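Local coordinates for thioesterase domain-containing protein (Pseudomonas aeruginosa, PDB 3F1T) that probably hydrolyses acyl-CoA thioesters as a PaaI-type hotdog-fold thioesterase, the natural substrate not being shown by the structure, at the interface of chains A and B and the interface of chains A and C. Coordinates in Å, arbitrary orientation; residue numbers count along the deposited sequence, not the author numbering. Chains: chain A/B/C, uncharacterized protein Q9I3C8_PSEAE.

Strand 85-90 runs through all three contacts. Contacts 2 and 3 belong to the same A–C interface, their C-alpha centres about 11 Å apart: contact 2 zips the strand edges together, while contact 3 sets helix 56-70 of one chain against its copy. This is the pairing expected of a hotdog dimer. Contact 1, about 12 Å from contact 2 and 15 Å from contact 3, joins chain A to B and probably holds two such dimers in the four-chain assembly. Asp89 copies appear in both interfaces, beside A:Arg87 in contact 1 and in the beta bridge with A:Asp85 in contact 2, so one strand serves both associations.

Contact 1: the interface of chains A and B. Residues chain A 87, 133; chain B 89, 131.
A:Arg87 reaches across to B:Asp89 and makes a salt bridge through its inner guanidinium nitrogen, NE, which donates a hydrogen bond to carboxylate OD2 at 2.8 Å. The guanidinium meets the acid with its edge, the oxygen lying close to the guanidinium plane. Seen from the aspartate, though, the donor stands above the carboxylate, 43° out of its plane. The terminal NH2 adds a weak bond to the same OD2, so two N-H groups converge on one oxygen. The other B:Asp89 oxygen, OD1, sits by a methyl, 3.6 Å from A:Val133 CG1, and this apolar group flanks the carboxylate. Behind these contacts, A:Arg87 starts with CG wedged between its backbone N and carbonyl carbon (chi1 76°), then runs extended to NE, which carries the charge well away from its strand. Strands 85-90 and 130-137 lie side by side in each chain, A:Arg87 opposite A:Val133 and B:Asp89 opposite B:His131, and this fixes the spacing of the side chains that face the partner. This two-fold contact between strands, which repeats the salt bridge with chains exchanged, probably joins hotdog dimers into the tetramer. At the margin, B:His131 offers its methylene, CB lying 4.2 Å from A:Arg87 NH2, while its imidazole ND1 stays 6.2 Å from that nitrogen.

Contact 2: the interface of chains A and C. Residues chain A 83-85; chain C 88-90.
C:Tyr90 lies against the A:Thr83–A:Leu84 backbone, and its own amide N makes the polar link, donating to A:Leu84 O at 2.9 Å with the donor tilted 30° from the carbonyl plane. From there the side chain can be followed outward. C:Tyr90 CB passes A:Leu84 O at 3.5 Å. CG stands beside its backbone N, anti to the carbonyl carbon (chi1 -76°), which turns the ring along chain A; A:Leu84 O lies at the ring edge, in plane. Next, C:Tyr90 CD2 is 3.3 Å from A:Thr83 O. Further along, C:Tyr90 CE2 meets a methyl, 3.7 Å from A:Thr83 CG2, with the threonine side chain slanting across that of the tyrosine. One residue over, A:Asp85 and C:Asp89 form an antiparallel beta bridge that joins the edge strands of the two chains into a sheet continuous across the interface. Their side chains cross at about a right angle and bring A:Asp85 OD2 to 2.5 Å from C:Asp89 OD1. This approach is doubtful as modelled; a shared proton would be one way to relieve it, but the structure does not show one. Water 1 bridges the chains, touching A:Leu84 O and C:Tyr90 O and sitting 2.8 Å from A:Asp85 OD1.

Contact 3: the interface of chains A and C. Residues chain A 57, 60-61, 64, 86; chain C 57, 60-61, 64.
C:Asp64 OD2, a carboxylate oxygen, holds water 2 at 2.7 Å, and that water passes the link across the interface to the hydroxyl OG1 of A:Thr60, 2.9 Å on. C:Asp64 OD2 also lies over the start of the partner helix, 3.7 Å from A:Gly57 CA. Gly57 closes the HGG motif at the beginning of helix 56-70, and Asp64, two turns along, fits the catalytic acid of PaaI-type thioesterases; each active site is therefore probably built from both chains. CG of Asp64 points anti to its backbone N (chi1 174° in A, -174° in C), and the two acids reach toward opposite ends of the helix pair. In the twin arrangement A:Asp64 OD2 approaches the hydroxyl of C:Thr60, with OG1 3.5 Å away, too long to count as a bond. Near the two-fold axis the helices meet through methyls: A:Thr60 CG2 rests 3.9 Å from C:Thr60 CG2. A:Leu86, coming from strand 85-90, closes over C:Thr60 at about a right angle, bringing CD2 beside OG1. Each Thr61 turns its hydroxyl back to its own helix, donating to Gly57 O one turn earlier, at 2.9 Å from OG1 in chain A and 3.2 Å in chain C. That binds the hydroxyls in place while the two Thr61 OG1 atoms face each other 3.9 Å apart.

Contact 1: the interface of chains A and B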
# COMPACT_ATOMS: atom_id res chain seq x y z
N ARG A 87 -1.85 0.72 5.08
CA ARG A 87 -2.35 -0.29 4.18
C ARG A 87 -2.92 -1.51 4.92
O ARG A 87 -2.34 -2.00 5.89
CB ARG A 87 -1.30 -0.69 3.13
CG ARG A 87 -0.19 -1.60 3.63
CD ARG A 87 0.42 -2.37 2.47
NE ARG A 87 1.61 -3.11 2.85
CZ ARG A 87 1.66 -4.43 3.07
NH1 ARG A 87 0.57 -5.17 2.95
NH2 ARG A 87 2.80 -4.99 3.49
N VAL A 133 -0.10 -2.40 7.66
CA VAL A 133 1.14 -1.70 7.95
C VAL A 133 0.81 -0.24 7.92
O VAL A 133 -0.03 0.19 7.14
CB VAL A 133 2.22 -1.99 6.89
CG1 VAL A 133 3.46 -1.15 7.15
CG2 VAL A 133 2.58 -3.47 6.86
N ASP B 89 7.10 -3.14 1.67
CA ASP B 89 7.52 -2.53 2.92
C ASP B 89 8.77 -3.18 3.46
O ASP B 89 8.75 -4.37 3.79
CB ASP B 89 6.40 -2.66 3.95
CG ASP B 89 5.15 -1.90 3.54
OD1 ASP B 89 5.03 -0.73 3.95
OD2 ASP B 89 4.37 -2.43 2.71
N HIS B 131 8.35 -7.12 3.27
CA HIS B 131 7.11 -7.77 2.86
C HIS B 131 6.59 -7.13 1.58
O HIS B 131 6.68 -5.93 1.42
CB HIS B 131 6.06 -7.61 3.95
CG HIS B 131 6.38 -8.38 5.20
ND1 HIS B 131 6.31 -9.75 5.26
CD2 HIS B 131 6.92 -7.98 6.37
CE1 HIS B 131 6.74 -10.16 6.44
NE2 HIS B 131 7.13 -9.10 7.13

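Contact 2: the interface of chains A and C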
# COMPACT_ATOMS: atom_id res chain seq x y z
N THR A 83 -2.00 9.72 11.76
CA THR A 83 -1.68 8.69 10.77
C THR A 83 -0.97 9.33 9.58
O THR A 83 -1.38 10.39 9.11
CB THR A 83 -2.98 7.97 10.30
OG1 THR A 83 -3.62 7.37 11.43
CG2 THR A 83 -2.67 6.89 9.28
N LEU A 84 0.12 8.71 9.15
CA LEU A 84 0.78 9.14 7.93
C LEU A 84 0.41 8.25 6.76
O LEU A 84 0.19 8.74 5.66
CB LEU A 84 2.29 9.15 8.11
CG LEU A 84 2.75 10.08 9.23
CD1 LEU A 84 4.19 9.74 9.65
CD2 LEU A 84 2.62 11.52 8.76
N ASP A 85 0.40 6.95 6.98
CA ASP A 85 0.15 6.00 5.91
C ASP A 85 -0.47 4.75 6.51
O ASP A 85 -0.12 4.34 7.62
CB ASP A 85 1.46 5.63 5.22
CG ASP A 85 2.17 6.84 4.62
OD1 ASP A 85 3.03 7.43 5.32
OD2 ASP A 85 1.92 7.17 3.44
N ILE C 88 -4.37 4.24 2.30
CA ILE C 88 -4.58 5.66 2.55
C ILE C 88 -3.22 6.27 2.89
O ILE C 88 -2.47 5.74 3.70
CB ILE C 88 -5.49 5.87 3.78
CG1 ILE C 88 -6.73 4.98 3.66
CG2 ILE C 88 -5.90 7.34 3.89
CD1 ILE C 88 -7.80 5.29 4.71
N ASP C 89 -2.89 7.37 2.22
CA ASP C 89 -1.62 8.05 2.42
C ASP C 89 -1.88 9.53 2.63
O ASP C 89 -2.38 10.22 1.73
CB ASP C 89 -0.71 7.83 1.21
CG ASP C 89 -0.30 6.38 1.04
OD1 ASP C 89 0.58 5.92 1.81
OD2 ASP C 89 -0.92 5.67 0.24
N TYR C 90 -1.63 10.00 3.85
CA TYR C 90 -1.90 11.38 4.23
C TYR C 90 -0.83 12.30 3.69
O TYR C 90 0.36 12.03 3.85
CB TYR C 90 -1.99 11.50 5.76
CG TYR C 90 -3.28 10.97 6.33
CD1 TYR C 90 -4.38 11.80 6.52
CD2 TYR C 90 -3.43 9.62 6.63
CE1 TYR C 90 -5.60 11.29 6.95
CE2 TYR C 90 -4.63 9.10 7.05
CZ TYR C 90 -5.71 9.95 7.25
OH TYR C 90 -6.91 9.45 7.72
O HOH W 1 2.57 9.93 4.16

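Contact 3: the interface of chains A and C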
# COMPACT_ATOMS: atom_id res chain seq x y z
N GLY A 57 -15.50 -3.35 7.49
CA GLY A 57 -15.14 -1.99 7.90
C GLY A 57 -14.86 -1.89 9.39
O GLY A 57 -14.10 -1.01 9.83
N THR A 60 -11.34 -3.29 9.77
CA THR A 60 -10.43 -2.22 9.38
C THR A 60 -10.21 -1.20 10.50
O THR A 60 -9.08 -0.73 10.71
CB THR A 60 -10.95 -1.49 8.15
OG1 THR A 60 -10.87 -2.36 7.01
CG2 THR A 60 -10.15 -0.24 7.89
N THR A 61 -11.29 -0.75 11.12
CA THR A 61 -11.19 0.10 12.29
C THR A 61 -10.35 -0.58 13.37
O THR A 61 -9.59 0.08 14.08
CB THR A 61 -12.60 0.40 12.86
OG1 THR A 61 -13.40 0.99 11.83
CG2 THR A 61 -12.53 1.36 14.04
N ASP A 64 -6.61 -0.40 12.21
CA ASP A 64 -6.11 0.96 12.28
C ASP A 64 -5.87 1.36 13.72
O ASP A 64 -4.83 1.92 14.05
CB ASP A 64 -7.10 1.92 11.60
CG ASP A 64 -6.70 3.38 11.77
OD1 ASP A 64 -5.50 3.69 11.93
OD2 ASP A 64 -7.59 4.23 11.67
N LEU A 86 -1.31 4.08 5.74
CA LEU A 86 -1.93 2.86 6.21
C LEU A 86 -2.31 1.97 5.03
O LEU A 86 -2.78 2.47 4.01
CB LEU A 86 -3.15 3.20 7.07
CG LEU A 86 -3.83 2.08 7.87
CD1 LEU A 86 -3.07 1.79 9.15
CD2 LEU A 86 -5.25 2.53 8.16
N GLY C 57 -8.53 7.96 12.35
CA GLY C 57 -9.32 6.75 12.14
C GLY C 57 -10.73 7.01 11.63
O GLY C 57 -11.34 6.15 11.00
N THR C 60 -10.22 7.37 7.88
CA THR C 60 -10.14 6.02 7.32
C THR C 60 -11.52 5.47 7.03
O THR C 60 -11.74 4.84 5.99
CB THR C 60 -9.44 5.03 8.29
OG1 THR C 60 -8.06 5.37 8.39
CG2 THR C 60 -9.58 3.59 7.77
N THR C 61 -12.37 5.47 8.04
CA THR C 61 -13.74 5.02 7.86
C THR C 61 -14.40 5.77 6.71
O THR C 61 -15.05 5.17 5.87
CB THR C 61 -14.57 5.22 9.14
OG1 THR C 61 -13.99 4.46 10.21
CG2 THR C 61 -15.99 4.76 8.91
N ASP C 64 -12.53 4.41 3.46
CA ASP C 64 -12.97 3.03 3.27
C ASP C 64 -14.42 2.98 2.81
O ASP C 64 -14.75 2.26 1.88
CB ASP C 64 -12.79 2.19 4.54
CG ASP C 64 -13.10 0.73 4.31
OD1 ASP C 64 -12.96 0.25 3.17
OD2 ASP C 64 -13.56 0.07 5.25
O HOH W 2 -13.02 -2.60 5.01